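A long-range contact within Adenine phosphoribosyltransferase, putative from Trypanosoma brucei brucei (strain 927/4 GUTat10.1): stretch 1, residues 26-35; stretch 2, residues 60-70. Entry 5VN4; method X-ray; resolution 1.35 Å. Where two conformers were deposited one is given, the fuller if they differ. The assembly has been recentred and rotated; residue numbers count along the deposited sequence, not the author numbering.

Stretch 1 26-35: PLRKKFEKVY
Stretch 2 (60-70) PEVMRGIRDFF

A helix that includes Pro26 to Phe31 packs against a helix through residues 60-70. Their axes approach to 10.1 Å and run roughly antiparallel, with 143° between their N-to-C directions. In both these segments phi/psi lie near -60/-40. In the second, i to i+4 backbone bonds run from Arg64 N to Pro60 O through Phe70 N to Ile66 O. Leu27 CA lies 6.8 Å from Gly65 CA, and Lys30 CA lies 6.7 Å from Val62 CA. The two stretches bury 370 Å², both sides summed. No hydrogen bond crosses; the contact is mainly apolar.

Val62 covers the most surface. Its CB points toward the first helix, with chi1 t (168°). Val62 CG1 sits over one face of the Phe31 ring, 3.8 Å from the centroid and 17° off the normal, a CH-pi contact. Val62 CG2 is 3.8 Å from Val34 CG2 and 3.9 Å from Lys30 CB.

Phe31 leaves its backbone sideways, but chi1 -90° and chi2 -81° bring the ring end closer. Phe31 CZ reaches Ile66 CG1 at 3.6 Å; Ile66 is m, t.

The CA-to-CB bond of Leu27 (t, p) points toward the second helix. Leu27 CD2 is 3.8 Å from Gly65 O and 4.4 Å from Phe69 CB; Phe69 has chi1 t. Glycine suits this place: an ideal CB on Gly65 would clash with Leu27 CD1 at 2.8 Å.

Lys30 (m, t, t, p) packs its CB against Val62 and extends to Glu61. Lys30 CE is 3.5 Å from Glu61 OE1, but no salt bridge forms. Glu61 is extended, with chi1 and chi2 t.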

# COMPACT_ATOMS: atom_id res chain seq x y z
N PRO A 26 -1.09 13.74 22.62
CA PRO A 26 -2.44 13.22 22.33
C PRO A 26 -2.47 12.19 21.21
O PRO A 26 -3.27 11.25 21.27
CB PRO A 26 -3.24 14.49 21.99
CG PRO A 26 -2.54 15.57 22.75
CD PRO A 26 -1.07 15.21 22.68
N LEU A 27 -1.61 12.33 20.20
CA LEU A 27 -1.60 11.35 19.12
C LEU A 27 -1.06 10.01 19.60
O LEU A 27 -1.57 8.95 19.20
CB LEU A 27 -0.82 11.88 17.92
CG LEU A 27 -0.72 10.94 16.71
CD1 LEU A 27 -2.11 10.49 16.24
CD2 LEU A 27 0.05 11.60 15.56
N ARG A 28 -0.05 10.03 20.48
CA ARG A 28 0.40 8.79 21.09
C ARG A 28 -0.72 8.11 21.87
O ARG A 28 -0.90 6.89 21.79
CB ARG A 28 1.61 9.02 22.00
CG ARG A 28 2.05 7.75 22.72
CD ARG A 28 3.27 7.97 23.59
NE ARG A 28 4.50 8.21 22.83
CZ ARG A 28 5.29 7.26 22.33
NH1 ARG A 28 4.96 5.97 22.45
NH2 ARG A 28 6.40 7.59 21.69
N LYS A 29 -1.49 8.88 22.64
CA LYS A 29 -2.58 8.30 23.41
C LYS A 29 -3.61 7.63 22.50
O LYS A 29 -4.17 6.58 22.85
CB LYS A 29 -3.23 9.36 24.29
CG LYS A 29 -2.28 10.02 25.28
CD LYS A 29 -1.83 9.07 26.39
CE LYS A 29 -0.97 9.82 27.42
NZ LYS A 29 -0.51 8.97 28.56
N LYS A 30 -3.88 8.22 21.33
CA LYS A 30 -4.78 7.58 20.38
C LYS A 30 -4.21 6.25 19.87
O LYS A 30 -4.94 5.26 19.77
CB LYS A 30 -5.08 8.52 19.21
CG LYS A 30 -5.93 9.72 19.59
CD LYS A 30 -6.24 10.61 18.40
CE LYS A 30 -7.18 11.73 18.79
NZ LYS A 30 -6.59 12.59 19.84
N PHE A 31 -2.92 6.22 19.52
CA PHE A 31 -2.28 4.97 19.13
C PHE A 31 -2.38 3.93 20.23
O PHE A 31 -2.58 2.74 19.96
CB PHE A 31 -0.79 5.20 18.83
CG PHE A 31 -0.48 5.56 17.40
CD1 PHE A 31 -0.39 4.57 16.42
CD2 PHE A 31 -0.20 6.87 17.05
CE1 PHE A 31 -0.06 4.91 15.10
CE2 PHE A 31 0.13 7.20 15.73
CZ PHE A 31 0.20 6.21 14.76
N GLU A 32 -2.23 4.35 21.50
CA GLU A 32 -2.24 3.39 22.60
C GLU A 32 -3.57 2.66 22.71
O GLU A 32 -3.62 1.54 23.22
CB GLU A 32 -1.91 4.09 23.91
CG GLU A 32 -0.43 4.44 24.04
CD GLU A 32 -0.12 5.31 25.24
OE1 GLU A 32 -1.05 5.68 25.98
OE2 GLU A 32 1.08 5.62 25.45
N LYS A 33 -4.66 3.27 22.24
CA LYS A 33 -5.96 2.63 22.33
C LYS A 33 -6.27 1.73 21.14
O LYS A 33 -7.23 0.96 21.21
CB LYS A 33 -7.05 3.69 22.51
CG LYS A 33 -6.88 4.46 23.81
CD LYS A 33 -7.91 5.54 24.02
CE LYS A 33 -7.62 6.29 25.32
NZ LYS A 33 -6.23 6.85 25.32
N VAL A 34 -5.48 1.79 20.06
CA VAL A 34 -5.82 1.05 18.86
C VAL A 34 -4.74 0.06 18.44
O VAL A 34 -5.07 -1.00 17.89
CB VAL A 34 -6.24 1.96 17.69
CG1 VAL A 34 -7.53 2.69 18.02
CG2 VAL A 34 -5.14 2.92 17.35
N TYR A 35 -3.47 0.35 18.69
CA TYR A 35 -2.42 -0.58 18.27
C TYR A 35 -2.51 -1.84 19.13
O TYR A 35 -2.55 -1.76 20.36
CB TYR A 35 -1.04 0.07 18.39
CG TYR A 35 -0.16 0.05 17.13
CD1 TYR A 35 -0.23 -0.98 16.20
CD2 TYR A 35 0.74 1.08 16.89
CE1 TYR A 35 0.59 -0.99 15.06
CE2 TYR A 35 1.55 1.08 15.77
CZ TYR A 35 1.47 0.06 14.85
OH TYR A 35 2.29 0.10 13.75
N PRO A 60 -9.82 5.59 11.14
CA PRO A 60 -9.57 6.79 10.33
C PRO A 60 -9.05 7.97 11.14
O PRO A 60 -8.30 8.79 10.59
CB PRO A 60 -10.92 7.07 9.65
CG PRO A 60 -11.93 6.34 10.48
CD PRO A 60 -11.20 5.10 10.97
N GLU A 61 -9.41 8.09 12.42
CA GLU A 61 -8.88 9.18 13.23
C GLU A 61 -7.36 9.10 13.35
O GLU A 61 -6.66 10.11 13.19
CB GLU A 61 -9.55 9.21 14.60
CG GLU A 61 -9.08 10.35 15.49
CD GLU A 61 -9.81 10.41 16.82
OE1 GLU A 61 -10.24 11.51 17.20
OE2 GLU A 61 -9.96 9.36 17.48
N VAL A 62 -6.82 7.91 13.64
CA VAL A 62 -5.37 7.76 13.72
C VAL A 62 -4.73 7.95 12.35
O VAL A 62 -3.67 8.58 12.23
CB VAL A 62 -4.97 6.43 14.40
CG1 VAL A 62 -3.48 6.15 14.20
CG2 VAL A 62 -5.30 6.46 15.89
N MET A 63 -5.34 7.40 11.29
CA MET A 63 -4.80 7.61 9.95
C MET A 63 -4.72 9.09 9.61
O MET A 63 -3.71 9.56 9.06
CB MET A 63 -5.62 6.85 8.91
CG MET A 63 -5.44 5.34 8.96
SD MET A 63 -3.78 4.80 8.46
CE MET A 63 -3.93 4.83 6.67
N ARG A 64 -5.77 9.84 9.93
CA ARG A 64 -5.75 11.29 9.72
C ARG A 64 -4.67 11.95 10.57
O ARG A 64 -4.02 12.90 10.11
CB ARG A 64 -7.12 11.87 10.04
CG ARG A 64 -7.28 13.34 9.68
CD ARG A 64 -8.73 13.78 9.86
NE ARG A 64 -9.64 12.82 9.23
CZ ARG A 64 -10.46 12.01 9.89
NH1 ARG A 64 -10.52 12.05 11.22
NH2 ARG A 64 -11.22 11.16 9.22
N GLY A 65 -4.46 11.48 11.80
CA GLY A 65 -3.40 12.05 12.62
C GLY A 65 -2.02 11.79 12.05
O GLY A 65 -1.16 12.67 12.07
N ILE A 66 -1.80 10.58 11.51
CA ILE A 66 -0.54 10.27 10.83
C ILE A 66 -0.35 11.19 9.64
O ILE A 66 0.72 11.80 9.46
CB ILE A 66 -0.52 8.79 10.40
CG1 ILE A 66 -0.56 7.85 11.60
CG2 ILE A 66 0.70 8.50 9.51
CD1 ILE A 66 -0.97 6.44 11.20
N ARG A 67 -1.36 11.25 8.77
CA ARG A 67 -1.30 12.10 7.59
C ARG A 67 -1.00 13.54 7.99
O ARG A 67 -0.08 14.18 7.45
CB ARG A 67 -2.63 12.01 6.84
CG ARG A 67 -2.66 12.65 5.47
CD ARG A 67 -3.15 14.10 5.45
NE ARG A 67 -4.33 14.38 6.28
CZ ARG A 67 -5.59 14.28 5.87
NH1 ARG A 67 -5.90 13.87 4.65
NH2 ARG A 67 -6.57 14.58 6.72
N ASP A 68 -1.77 14.07 8.94
CA ASP A 68 -1.63 15.47 9.32
C ASP A 68 -0.25 15.75 9.90
O ASP A 68 0.35 16.79 9.62
CB ASP A 68 -2.71 15.86 10.32
CG ASP A 68 -4.10 15.95 9.71
OD1 ASP A 68 -4.22 15.94 8.47
OD2 ASP A 68 -5.08 16.03 10.48
N PHE A 69 0.26 14.82 10.72
CA PHE A 69 1.58 15.02 11.32
C PHE A 69 2.65 15.19 10.24
O PHE A 69 3.42 16.16 10.26
CB PHE A 69 1.94 13.86 12.24
CG PHE A 69 3.30 14.02 12.86
CD1 PHE A 69 3.44 14.73 14.05
CD2 PHE A 69 4.43 13.54 12.24
CE1 PHE A 69 4.69 14.94 14.61
CE2 PHE A 69 5.69 13.74 12.79
CZ PHE A 69 5.81 14.44 13.99
N PHE A 70 2.71 14.26 9.29
CA PHE A 70 3.79 14.29 8.31
C PHE A 70 3.59 15.37 7.25
O PHE A 70 4.57 15.98 6.81
CB PHE A 70 4.01 12.91 7.71
CG PHE A 70 4.71 11.96 8.64
CD1 PHE A 70 6.04 12.15 8.95
CD2 PHE A 70 4.03 10.89 9.20
CE1 PHE A 70 6.70 11.29 9.80
CE2 PHE A 70 4.68 10.03 10.06
CZ PHE A 70 6.03 10.23 10.36